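Local structure of carbohydrate binding family 6 (Clostridium thermocellum, 5A8C) at residues Gln34-Asp39 with Thr286-Arg291; Ala41-Asn46 with Tyr50-His55; Met175-Asn180 with Gly199-Met204; Trp278-His283 with Lys315-Thr320. The protein hydrolyses terminal alpha-L-arabinofuranosyl residues as a family 43 glycoside hydrolase built on a five-bladed beta-propeller. All coordinates share one frame; numbering follows the deposited sequence. Where two conformers were deposited one is given.

Contact 1: residues Gln34-Asp39 with Thr286-Arg291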
# COMPACT_ATOMS: atom_id res chain seq x y z
N GLN A 34 -11.05 11.60 -11.33
CA GLN A 34 -12.51 11.39 -11.31
C GLN A 34 -13.08 11.30 -9.92
O GLN A 34 -14.16 11.83 -9.64
CB GLN A 34 -12.88 10.15 -12.08
CG GLN A 34 -12.52 10.19 -13.52
CD GLN A 34 -13.23 11.32 -14.26
OE1 GLN A 34 -14.47 11.44 -14.17
NE2 GLN A 34 -12.47 12.20 -14.91
N ARG A 35 -12.39 10.55 -9.06
CA ARG A 35 -12.72 10.34 -7.69
C ARG A 35 -11.42 10.41 -6.92
O ARG A 35 -10.36 10.21 -7.51
CB ARG A 35 -13.43 8.99 -7.48
CG ARG A 35 -14.76 8.87 -8.20
CD ARG A 35 -15.46 7.53 -8.10
NE ARG A 35 -14.61 6.42 -8.48
CZ ARG A 35 -14.19 6.15 -9.70
NH1 ARG A 35 -14.53 6.88 -10.75
NH2 ARG A 35 -13.40 5.12 -9.90
N PHE A 36 -11.49 10.65 -5.61
CA PHE A 36 -10.26 10.76 -4.82
C PHE A 36 -9.72 9.37 -4.45
O PHE A 36 -10.48 8.44 -4.16
CB PHE A 36 -10.56 11.62 -3.57
CG PHE A 36 -10.92 13.04 -3.92
CD1 PHE A 36 -9.94 13.88 -4.42
CD2 PHE A 36 -12.22 13.50 -3.79
CE1 PHE A 36 -10.27 15.18 -4.79
CE2 PHE A 36 -12.54 14.80 -4.19
CZ PHE A 36 -11.56 15.63 -4.67
N THR A 37 -8.39 9.27 -4.48
CA THR A 37 -7.69 7.99 -4.32
C THR A 37 -6.46 8.19 -3.48
O THR A 37 -5.78 9.22 -3.54
CB THR A 37 -7.25 7.45 -5.73
OG1 THR A 37 -6.52 8.41 -6.48
CG2 THR A 37 -8.46 6.96 -6.51
N ALA A 38 -6.11 7.15 -2.70
CA ALA A 38 -4.99 7.22 -1.77
C ALA A 38 -4.36 5.84 -1.59
O ALA A 38 -4.92 4.81 -1.99
CB ALA A 38 -5.45 7.72 -0.40
N ASP A 39 -3.18 5.85 -0.99
CA ASP A 39 -2.58 4.57 -0.49
C ASP A 39 -2.44 3.51 -1.56
O ASP A 39 -2.87 2.36 -1.40
CB ASP A 39 -3.40 4.01 0.68
CG ASP A 39 -3.76 5.03 1.71
OD1 ASP A 39 -2.93 5.88 2.05
OD2 ASP A 39 -4.92 4.90 2.26
N THR A 286 -3.14 17.33 -4.85
CA THR A 286 -3.18 18.36 -5.86
C THR A 286 -4.56 18.57 -6.45
O THR A 286 -4.92 19.72 -6.81
CB THR A 286 -2.13 18.13 -6.92
OG1 THR A 286 -1.85 19.39 -7.57
CG2 THR A 286 -2.49 17.10 -7.90
N VAL A 287 -5.37 17.53 -6.63
CA VAL A 287 -6.72 17.70 -7.15
C VAL A 287 -7.56 18.54 -6.23
O VAL A 287 -8.22 19.51 -6.64
CB VAL A 287 -7.37 16.35 -7.51
CG1 VAL A 287 -8.84 16.54 -7.94
CG2 VAL A 287 -6.56 15.59 -8.55
N ALA A 288 -7.53 18.18 -4.95
CA ALA A 288 -8.24 18.98 -3.95
C ALA A 288 -7.73 20.42 -3.95
O ALA A 288 -8.54 21.37 -3.89
CB ALA A 288 -8.08 18.35 -2.60
N LYS A 289 -6.42 20.63 -4.01
CA LYS A 289 -5.88 21.99 -4.01
C LYS A 289 -6.42 22.78 -5.19
O LYS A 289 -6.87 23.93 -5.04
CB LYS A 289 -4.36 21.94 -4.08
CG LYS A 289 -3.73 23.32 -4.10
CD LYS A 289 -2.24 23.28 -4.09
CE LYS A 289 -1.57 24.64 -4.21
NZ LYS A 289 -1.77 25.30 -5.53
N GLN A 290 -6.38 22.22 -6.38
CA GLN A 290 -6.83 22.96 -7.55
C GLN A 290 -8.28 23.32 -7.45
O GLN A 290 -8.67 24.38 -7.92
CB GLN A 290 -6.58 22.10 -8.76
CG GLN A 290 -5.13 21.83 -9.15
CD GLN A 290 -4.09 22.69 -8.47
OE1 GLN A 290 -3.29 22.17 -7.69
NE2 GLN A 290 -4.08 24.01 -8.78
N ARG A 291 -9.11 22.49 -6.82
CA ARG A 291 -10.54 22.71 -6.70
C ARG A 291 -10.92 23.48 -5.44
O ARG A 291 -12.09 23.76 -5.24
CB ARG A 291 -11.27 21.39 -6.80
CG ARG A 291 -11.07 20.69 -8.09
CD ARG A 291 -11.75 19.36 -8.17
NE ARG A 291 -11.40 18.71 -9.40
CZ ARG A 291 -11.89 17.56 -9.83
NH1 ARG A 291 -12.76 16.86 -9.13
NH2 ARG A 291 -11.40 17.08 -10.98
O HOH W 1 -14.10 14.68 -10.67

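Contact 2: residues Ala41-Asn46 with Tyr50-His55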
# COMPACT_ATOMS: atom_id res chain seq x y z
N ALA A 41 -1.45 0.61 -4.30
CA ALA A 41 -0.67 -0.60 -4.50
C ALA A 41 -0.81 -0.99 -5.97
O ALA A 41 -1.82 -0.72 -6.60
CB ALA A 41 -1.12 -1.71 -3.57
N ALA A 42 0.17 -1.68 -6.52
CA ALA A 42 0.20 -1.94 -7.96
C ALA A 42 0.61 -3.34 -8.29
O ALA A 42 1.44 -3.95 -7.61
CB ALA A 42 1.11 -0.95 -8.67
N VAL A 43 0.09 -3.87 -9.40
CA VAL A 43 0.50 -5.15 -9.94
C VAL A 43 0.51 -5.08 -11.45
O VAL A 43 -0.30 -4.36 -12.05
CB VAL A 43 -0.39 -6.32 -9.42
CG1 VAL A 43 -1.73 -6.37 -10.11
CG2 VAL A 43 0.30 -7.66 -9.54
N VAL A 44 1.37 -5.87 -12.06
CA VAL A 44 1.43 -5.99 -13.51
C VAL A 44 0.76 -7.31 -13.92
O VAL A 44 1.03 -8.37 -13.32
CB VAL A 44 2.89 -5.96 -13.99
CG1 VAL A 44 2.99 -6.17 -15.48
CG2 VAL A 44 3.51 -4.63 -13.60
N TYR A 45 -0.11 -7.24 -14.91
CA TYR A 45 -0.82 -8.41 -15.39
C TYR A 45 -1.13 -8.20 -16.86
O TYR A 45 -1.71 -7.18 -17.24
CB TYR A 45 -2.11 -8.65 -14.60
CG TYR A 45 -3.03 -9.68 -15.16
CD1 TYR A 45 -2.73 -11.02 -15.13
CD2 TYR A 45 -4.22 -9.31 -15.76
CE1 TYR A 45 -3.60 -11.96 -15.65
CE2 TYR A 45 -5.10 -10.23 -16.27
CZ TYR A 45 -4.79 -11.55 -16.23
OH TYR A 45 -5.68 -12.45 -16.71
N ASN A 46 -0.78 -9.19 -17.69
CA ASN A 46 -1.09 -9.18 -19.12
C ASN A 46 -0.74 -7.88 -19.80
O ASN A 46 -1.51 -7.33 -20.59
CB ASN A 46 -2.52 -9.66 -19.30
CG ASN A 46 -2.60 -11.21 -19.35
OD1 ASN A 46 -1.59 -11.92 -19.17
ND2 ASN A 46 -3.80 -11.73 -19.45
N TYR A 50 -1.79 -2.19 -13.15
CA TYR A 50 -3.02 -1.94 -12.40
C TYR A 50 -2.62 -1.30 -11.08
O TYR A 50 -1.75 -1.79 -10.37
CB TYR A 50 -3.79 -3.24 -12.12
CG TYR A 50 -4.36 -3.91 -13.33
CD1 TYR A 50 -3.60 -4.75 -14.11
CD2 TYR A 50 -5.68 -3.70 -13.68
CE1 TYR A 50 -4.14 -5.33 -15.25
CE2 TYR A 50 -6.25 -4.25 -14.83
CZ TYR A 50 -5.45 -5.08 -15.61
OH TYR A 50 -5.99 -5.68 -16.75
N ILE A 51 -3.36 -0.23 -10.72
CA ILE A 51 -3.17 0.45 -9.42
C ILE A 51 -4.49 0.39 -8.66
O ILE A 51 -5.55 0.72 -9.21
CB ILE A 51 -2.73 1.92 -9.61
CG1 ILE A 51 -1.46 2.03 -10.44
CG2 ILE A 51 -2.50 2.53 -8.23
CD1 ILE A 51 -1.05 3.47 -10.73
N TYR A 52 -4.40 -0.08 -7.41
CA TYR A 52 -5.54 -0.19 -6.52
C TYR A 52 -5.34 0.82 -5.41
O TYR A 52 -4.24 0.88 -4.83
CB TYR A 52 -5.59 -1.63 -5.91
CG TYR A 52 -5.75 -2.68 -6.94
CD1 TYR A 52 -4.66 -3.11 -7.71
CD2 TYR A 52 -6.97 -3.26 -7.23
CE1 TYR A 52 -4.79 -4.07 -8.67
CE2 TYR A 52 -7.13 -4.22 -8.20
CZ TYR A 52 -6.03 -4.62 -8.95
OH TYR A 52 -6.11 -5.57 -9.92
N CYS A 53 -6.39 1.53 -5.03
CA CYS A 53 -6.27 2.63 -4.09
C CYS A 53 -7.41 2.59 -3.08
O CYS A 53 -8.54 2.21 -3.40
CB CYS A 53 -6.36 3.99 -4.78
SG CYS A 53 -5.07 4.28 -6.00
N SER A 54 -7.13 3.07 -1.87
CA SER A 54 -8.21 3.53 -1.00
C SER A 54 -9.07 4.52 -1.76
O SER A 54 -8.51 5.47 -2.32
CB SER A 54 -7.60 4.29 0.19
OG SER A 54 -6.86 3.45 1.04
N HIS A 55 -10.38 4.32 -1.81
CA HIS A 55 -11.27 5.35 -2.38
C HIS A 55 -11.65 6.34 -1.28
O HIS A 55 -12.38 5.99 -0.35
CB HIS A 55 -12.48 4.71 -2.95
CG HIS A 55 -13.54 5.69 -3.39
ND1 HIS A 55 -13.41 6.95 -3.94
CD2 HIS A 55 -14.87 5.47 -3.28
CE1 HIS A 55 -14.64 7.45 -4.14
NE2 HIS A 55 -15.54 6.56 -3.76
O HOH W 2 -4.23 -6.89 -18.52

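Contact 3: residues Met175-Asn180 with Gly199-Met204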
# COMPACT_ATOMS: atom_id res chain seq x y z
N MET A 175 2.96 -11.50 4.93
CA MET A 175 2.22 -10.25 5.13
C MET A 175 2.92 -9.43 6.19
O MET A 175 2.99 -9.89 7.34
CB MET A 175 0.79 -10.48 5.50
CG MET A 175 0.04 -9.17 5.73
SD MET A 175 -1.55 -9.26 6.55
CE MET A 175 -2.39 -9.90 5.17
N TYR A 176 3.36 -8.25 5.82
CA TYR A 176 3.89 -7.25 6.75
C TYR A 176 2.76 -6.30 7.11
O TYR A 176 1.94 -5.98 6.25
CB TYR A 176 5.05 -6.45 6.08
CG TYR A 176 6.19 -7.32 5.61
CD1 TYR A 176 6.12 -8.10 4.46
CD2 TYR A 176 7.38 -7.43 6.37
CE1 TYR A 176 7.15 -8.92 4.05
CE2 TYR A 176 8.42 -8.23 5.94
CZ TYR A 176 8.31 -9.00 4.80
OH TYR A 176 9.29 -9.81 4.32
N PHE A 177 2.67 -5.84 8.36
CA PHE A 177 1.55 -5.00 8.76
C PHE A 177 1.93 -4.29 10.06
O PHE A 177 2.98 -4.56 10.65
CB PHE A 177 0.25 -5.81 8.89
CG PHE A 177 0.32 -6.92 9.91
CD1 PHE A 177 0.86 -8.16 9.57
CD2 PHE A 177 -0.21 -6.77 11.17
CE1 PHE A 177 0.88 -9.21 10.50
CE2 PHE A 177 -0.22 -7.80 12.10
CZ PHE A 177 0.32 -9.02 11.74
N GLY A 178 1.05 -3.40 10.48
CA GLY A 178 1.26 -2.69 11.73
C GLY A 178 1.25 -1.19 11.55
O GLY A 178 1.01 -0.65 10.46
N GLY A 179 1.55 -0.47 12.63
CA GLY A 179 1.52 0.95 12.61
C GLY A 179 1.79 1.54 13.98
O GLY A 179 1.62 0.88 14.99
N ASN A 180 2.25 2.78 13.99
CA ASN A 180 2.36 3.63 15.16
C ASN A 180 3.46 3.15 16.12
O ASN A 180 3.23 2.98 17.31
CB ASN A 180 1.05 3.78 15.91
CG ASN A 180 1.09 4.87 16.91
OD1 ASN A 180 1.77 5.87 16.75
ND2 ASN A 180 0.33 4.71 17.97
N GLY A 199 1.60 -20.38 11.13
CA GLY A 199 2.45 -20.04 12.27
C GLY A 199 2.04 -18.74 12.90
O GLY A 199 0.92 -18.25 12.75
N SER A 200 2.98 -18.16 13.60
CA SER A 200 2.78 -16.95 14.37
C SER A 200 3.41 -15.73 13.65
O SER A 200 4.37 -15.86 12.90
CB SER A 200 3.41 -17.13 15.74
OG SER A 200 2.72 -18.15 16.44
N ALA A 201 2.87 -14.58 13.97
CA ALA A 201 3.51 -13.33 13.54
C ALA A 201 4.80 -13.14 14.34
O ALA A 201 4.95 -13.64 15.46
CB ALA A 201 2.57 -12.16 13.76
N MET A 202 5.70 -12.43 13.72
CA MET A 202 6.91 -12.03 14.39
C MET A 202 7.06 -10.52 14.30
O MET A 202 6.43 -9.85 13.48
CB MET A 202 8.06 -12.82 13.95
CG MET A 202 8.49 -12.39 12.68
SD MET A 202 9.95 -13.15 11.94
CE MET A 202 9.12 -14.62 11.52
N THR A 203 7.91 -9.97 15.16
CA THR A 203 8.13 -8.55 15.23
C THR A 203 9.32 -8.11 14.44
O THR A 203 10.32 -8.82 14.31
CB THR A 203 8.36 -8.14 16.69
OG1 THR A 203 9.55 -8.66 17.27
CG2 THR A 203 7.10 -8.42 17.39
N MET A 204 9.14 -6.90 13.81
CA MET A 204 10.25 -6.20 13.18
C MET A 204 10.32 -4.81 13.75
O MET A 204 9.40 -4.31 14.38
CB MET A 204 10.08 -6.14 11.65
CG MET A 204 10.15 -7.46 10.97
SD MET A 204 9.77 -7.45 9.22
CE MET A 204 11.00 -6.29 8.63

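Contact 4: residues Trp278-His283 with Lys315-Thr320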
# COMPACT_ATOMS: atom_id res chain seq x y z
N TRP A 278 11.41 0.92 -12.96
CA TRP A 278 10.80 0.91 -11.64
C TRP A 278 10.07 2.21 -11.39
O TRP A 278 10.46 3.27 -11.86
CB TRP A 278 11.88 0.70 -10.57
CG TRP A 278 12.47 -0.66 -10.62
CD1 TRP A 278 13.41 -1.13 -11.46
CD2 TRP A 278 12.08 -1.78 -9.81
NE1 TRP A 278 13.67 -2.46 -11.23
CE2 TRP A 278 12.86 -2.88 -10.21
CE3 TRP A 278 11.15 -1.95 -8.76
CZ2 TRP A 278 12.75 -4.12 -9.58
CZ3 TRP A 278 11.05 -3.18 -8.14
CH2 TRP A 278 11.84 -4.27 -8.57
N TYR A 279 8.99 2.11 -10.63
CA TYR A 279 8.15 3.24 -10.29
C TYR A 279 7.75 3.21 -8.83
O TYR A 279 7.58 2.14 -8.24
CB TYR A 279 6.85 3.22 -11.13
CG TYR A 279 7.13 3.28 -12.61
CD1 TYR A 279 7.29 4.50 -13.26
CD2 TYR A 279 7.34 2.13 -13.34
CE1 TYR A 279 7.68 4.54 -14.59
CE2 TYR A 279 7.71 2.18 -14.66
CZ TYR A 279 7.88 3.38 -15.30
OH TYR A 279 8.27 3.43 -16.60
N VAL A 280 7.60 4.39 -8.26
CA VAL A 280 6.89 4.56 -6.98
C VAL A 280 5.53 5.17 -7.30
O VAL A 280 5.43 6.21 -7.97
CB VAL A 280 7.67 5.43 -6.00
CG1 VAL A 280 6.94 5.59 -4.70
CG2 VAL A 280 9.01 4.81 -5.68
N VAL A 281 4.47 4.50 -6.84
CA VAL A 281 3.13 5.05 -6.84
C VAL A 281 2.87 5.58 -5.44
O VAL A 281 3.29 4.97 -4.45
CB VAL A 281 2.09 4.02 -7.30
CG1 VAL A 281 2.22 3.71 -8.79
CG2 VAL A 281 2.01 2.78 -6.50
N TYR A 282 2.19 6.71 -5.35
CA TYR A 282 2.00 7.39 -4.06
C TYR A 282 0.80 8.25 -4.14
O TYR A 282 -0.01 8.14 -5.11
CB TYR A 282 3.29 8.12 -3.64
CG TYR A 282 3.75 9.19 -4.59
CD1 TYR A 282 4.51 8.88 -5.72
CD2 TYR A 282 3.46 10.52 -4.35
CE1 TYR A 282 4.96 9.87 -6.59
CE2 TYR A 282 3.92 11.50 -5.21
CZ TYR A 282 4.70 11.18 -6.29
OH TYR A 282 5.15 12.21 -7.09
N HIS A 283 0.58 9.15 -3.20
CA HIS A 283 -0.53 10.10 -3.30
C HIS A 283 -0.11 11.49 -2.90
O HIS A 283 0.87 11.73 -2.16
CB HIS A 283 -1.79 9.64 -2.49
CG HIS A 283 -1.62 9.59 -1.01
ND1 HIS A 283 -1.89 8.45 -0.30
CD2 HIS A 283 -1.29 10.59 -0.13
CE1 HIS A 283 -1.68 8.74 0.96
NE2 HIS A 283 -1.31 10.01 1.11
N LYS A 315 17.85 5.59 -5.13
CA LYS A 315 17.98 7.06 -5.20
C LYS A 315 16.68 7.70 -4.79
O LYS A 315 15.61 7.23 -5.10
CB LYS A 315 18.25 7.59 -6.60
CG LYS A 315 19.59 7.19 -7.14
CD LYS A 315 19.86 7.85 -8.49
CE LYS A 315 20.39 6.85 -9.54
NZ LYS A 315 20.29 7.24 -10.99
N GLN A 316 16.80 8.79 -4.08
CA GLN A 316 15.59 9.50 -3.70
C GLN A 316 14.80 9.92 -4.96
O GLN A 316 15.34 10.49 -5.90
CB GLN A 316 15.93 10.71 -2.86
CG GLN A 316 14.69 11.41 -2.33
CD GLN A 316 15.04 12.37 -1.29
OE1 GLN A 316 15.85 12.11 -0.36
NE2 GLN A 316 14.47 13.52 -1.41
N VAL A 317 13.49 9.63 -4.94
CA VAL A 317 12.60 9.97 -6.04
C VAL A 317 12.38 11.45 -6.09
O VAL A 317 12.28 12.13 -5.05
CB VAL A 317 11.26 9.21 -5.84
CG1 VAL A 317 10.17 9.64 -6.84
CG2 VAL A 317 11.48 7.69 -5.96
N VAL A 318 12.27 11.94 -7.33
CA VAL A 318 12.00 13.34 -7.61
C VAL A 318 10.57 13.47 -8.12
O VAL A 318 10.26 13.07 -9.25
CB VAL A 318 12.97 13.86 -8.66
CG1 VAL A 318 12.66 15.29 -9.01
CG2 VAL A 318 14.40 13.73 -8.16
N PRO A 319 9.65 14.00 -7.27
CA PRO A 319 8.29 14.14 -7.76
C PRO A 319 8.24 15.07 -8.97
O PRO A 319 8.93 16.08 -9.00
CB PRO A 319 7.56 14.73 -6.54
CG PRO A 319 8.31 14.24 -5.34
CD PRO A 319 9.75 14.26 -5.82
N THR A 320 7.40 14.74 -9.93
CA THR A 320 7.22 15.55 -11.09
C THR A 320 5.78 16.04 -11.18
O THR A 320 4.85 15.42 -10.68
CB THR A 320 7.57 14.81 -12.43
OG1 THR A 320 6.65 13.75 -12.64
CG2 THR A 320 9.01 14.33 -12.48

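Contact 1: residues Gln34-Asp39 with Thr286-Arg291
Apolar packing brings Phe-36 against Val-287 and Ala-288, and the aromatic ring reaches them with one corner. Its CE1 atom lies 3.7 Å from CG1 of Val-287, the methyl approaching obliquely to the ring. Ala-288 lies farther off: its CB is 4.4 Å from the same CE1, while its backbone N sits at the ring edge, near the ring plane. The Phe-36 side chain stands beside its own backbone N (chi1 -64°), and from there the ring bridges to the helix although even the nearest CA atoms, those of Phe-36 and Val-287, are 8.1 Å apart.

Within the helix, CG1 of Val-287 makes a second contact. The guanidinium of Arg-291, one turn on, spreads over it, with the methyl 3.6 Å from the plane and beneath its centre, so a single methyl touches both the Phe-36 ring and the arginine.

The polar part of the contact runs through one water. It donates to O of Gln-34 and accepts from NH1 of Arg-291, each at 3.0 Å, tying Gln-34 to the side chain of Arg-291.

Strand 36-45 has strand 48-56 beside it in a four-stranded sheet, and Thr-37 makes backbone bonds with Arg-299. Helix 286-291 follows strand 277-284 of another sheet. Asn-300 OD1 accepts from the backbone N of Val-287, while next door Thr-37 OG1 bonds to Val-301 N.

Contact 2: residues Ala41-Asn46 with Tyr50-His55
This is the backbone pairing of a beta hairpin, strand 36-45 with strand 48-56, in an antiparallel four-stranded sheet. The short strand axes come within 4.7 Å and their directions differ by 158°, antiparallel with a twist. Two hydrogen-bonded pairs, Ala-41 with Tyr-52 and Val-43 with Tyr-50, flank the non-hydrogen-bonded pair Ala-42 with Ile-51. The straightest of the four bonds runs from Tyr-52 N to Ala-41 O, 2.8 Å long with 173° at the hydrogen. Between the two rings of bonds, CA of Ala-42 makes a CH...O contact with Tyr-50 O at 3.1 Å.

Val-43, Tyr-50 and Tyr-52 share one face of the sheet. CG1 of Val-43 meets the edge of the Tyr-52 ring, 4.1 Å from CE1, because chi1 of 76° sets that methyl between the backbone N and the carbonyl carbon. Nearer the turn, CE1 of Tyr-50 lies 3.9 Å from CB of Tyr-45, at the edge of the Tyr-45 ring. One water then closes the end of the ladder: it donates to Tyr-45 O and is hydrogen-bonded to Tyr-50 OH, both at 2.8 Å. The phenol of Tyr-52 is held by Pro-132 O instead.

The calcium ion is about 5 Å from the Ala-41 side chain. Ile-106 and Tyr-108 of strand 104-109 pack on Val-43, joining this face to the next sheet. A four-stranded antiparallel blade packed face to face on the next one is typical of the family 43 five-bladed beta-propeller.

Contact 3: residues Met175-Asn180 with Gly199-Met204
Tyr-176 and Met-204 have the nearest CA atoms, and even these are 9.1 Å apart. The two segments are not paired: strand 185-190 lies between strands 173-178 and 200-204 and bonds to both, so what passes from one segment to the other is carried by side chains alone. The chain turns a corner at Gly-199, where phi is positive.

Met-204 reaches the tyrosine with its sulfur. SD lies beside one edge of the Tyr-176 ring, 3.6 Å from CE2 and 3.7 Å from CD2, straddling that bond in the plane of the ring. Measured to the ring centroid the distance is 4.8 Å, and the direction is 83° off the ring normal, a Met-aromatic contact of the edge type. The thioether is extended through CG to SD and then bends at the last torsion (58°), which turns CE aside and leaves the sulfur itself as the touching atom.

A looser contact lies at the other end. CZ of Phe-177 comes 4.4 Å from CB of Ala-201, obliquely to the ring, and the two aromatic residues, being successive in the strand, reach different parts of segment 199-204.

Val-187 of the intervening strand touches Tyr-176, as do Ala-213 and Met-215 of strand 212-218, while Pro-245 O binds the Tyr-176 hydroxyl. The in-plane approach brings the sulfur to the C-H rim of the ring, whose partly positive hydrogens probably attract the electron-rich sulfur, alongside dispersion.

Contact 4: residues Trp278-His283 with Lys315-Thr320
Tyr-282 projects from the middle strand of a three-stranded antiparallel sheet of the family 43 beta-propeller and meets Pro-319 in the irregular chain that follows strand 300-306. From CB outward, chi1 of 61° places CG between the backbone N and the carbonyl carbon. The ring that follows has O of Val-280, two residues back in the same strand, at its edge and in its plane, and beyond the sheet Leu-256 of strand 250-256 packs on it. None of the ring carbons makes the contact with the C-terminal chain; that is left to the hydroxyl. OH lies 3.5 Å from CB of Pro-319 and 3.7 Å from CA of the same proline, the two side chains crossing at about a right angle. The hydroxyl thus rests on apolar carbon from this side, while its polar partner is the carboxylate of Asp-304, through OD2. The other oxygen of that carboxylate, OD1, bonds Thr-320 OG1, so one aspartate on the adjacent strand 300-306 serves residues from both segments.

Val-280, on the same side of the strand, supplies the other touch. It faces Val-317, whose CA atom is the nearest to its own, 7.9 Å away. Ile-255 and Leu-256 also pack on Val-317, which seats the C-terminal chain across two neighbouring sheets. The valines meet methyl to methyl, each using the branch anti to its carbonyl carbon: CG2 of Val-280 lies 3.8 Å from CG2 of Val-317.

Contacts 1, 3 and 4 are buried and made mainly by side chains, whereas contact 2, nearest the centre of the chain, is a backbone ladder and only partly buried. Contacts 1 and 2 share strand 36-45, and Asp-39 OD2 meets Ser-54 OG at 2.7 Å between them. Contact 4 joins this group twice: His-283 ND1 accepts from Asp-39 N, and Val-281 packs on Ile-51. Contact 3 stands apart, on the other side of the chain's centre from contacts 1 and 2 and touching none of the others. Water bridges occur in contacts 1 and 2; contact 3 relies on sulfur and aromatic carbon, contact 4 on methyls and a tyrosine hydroxyl.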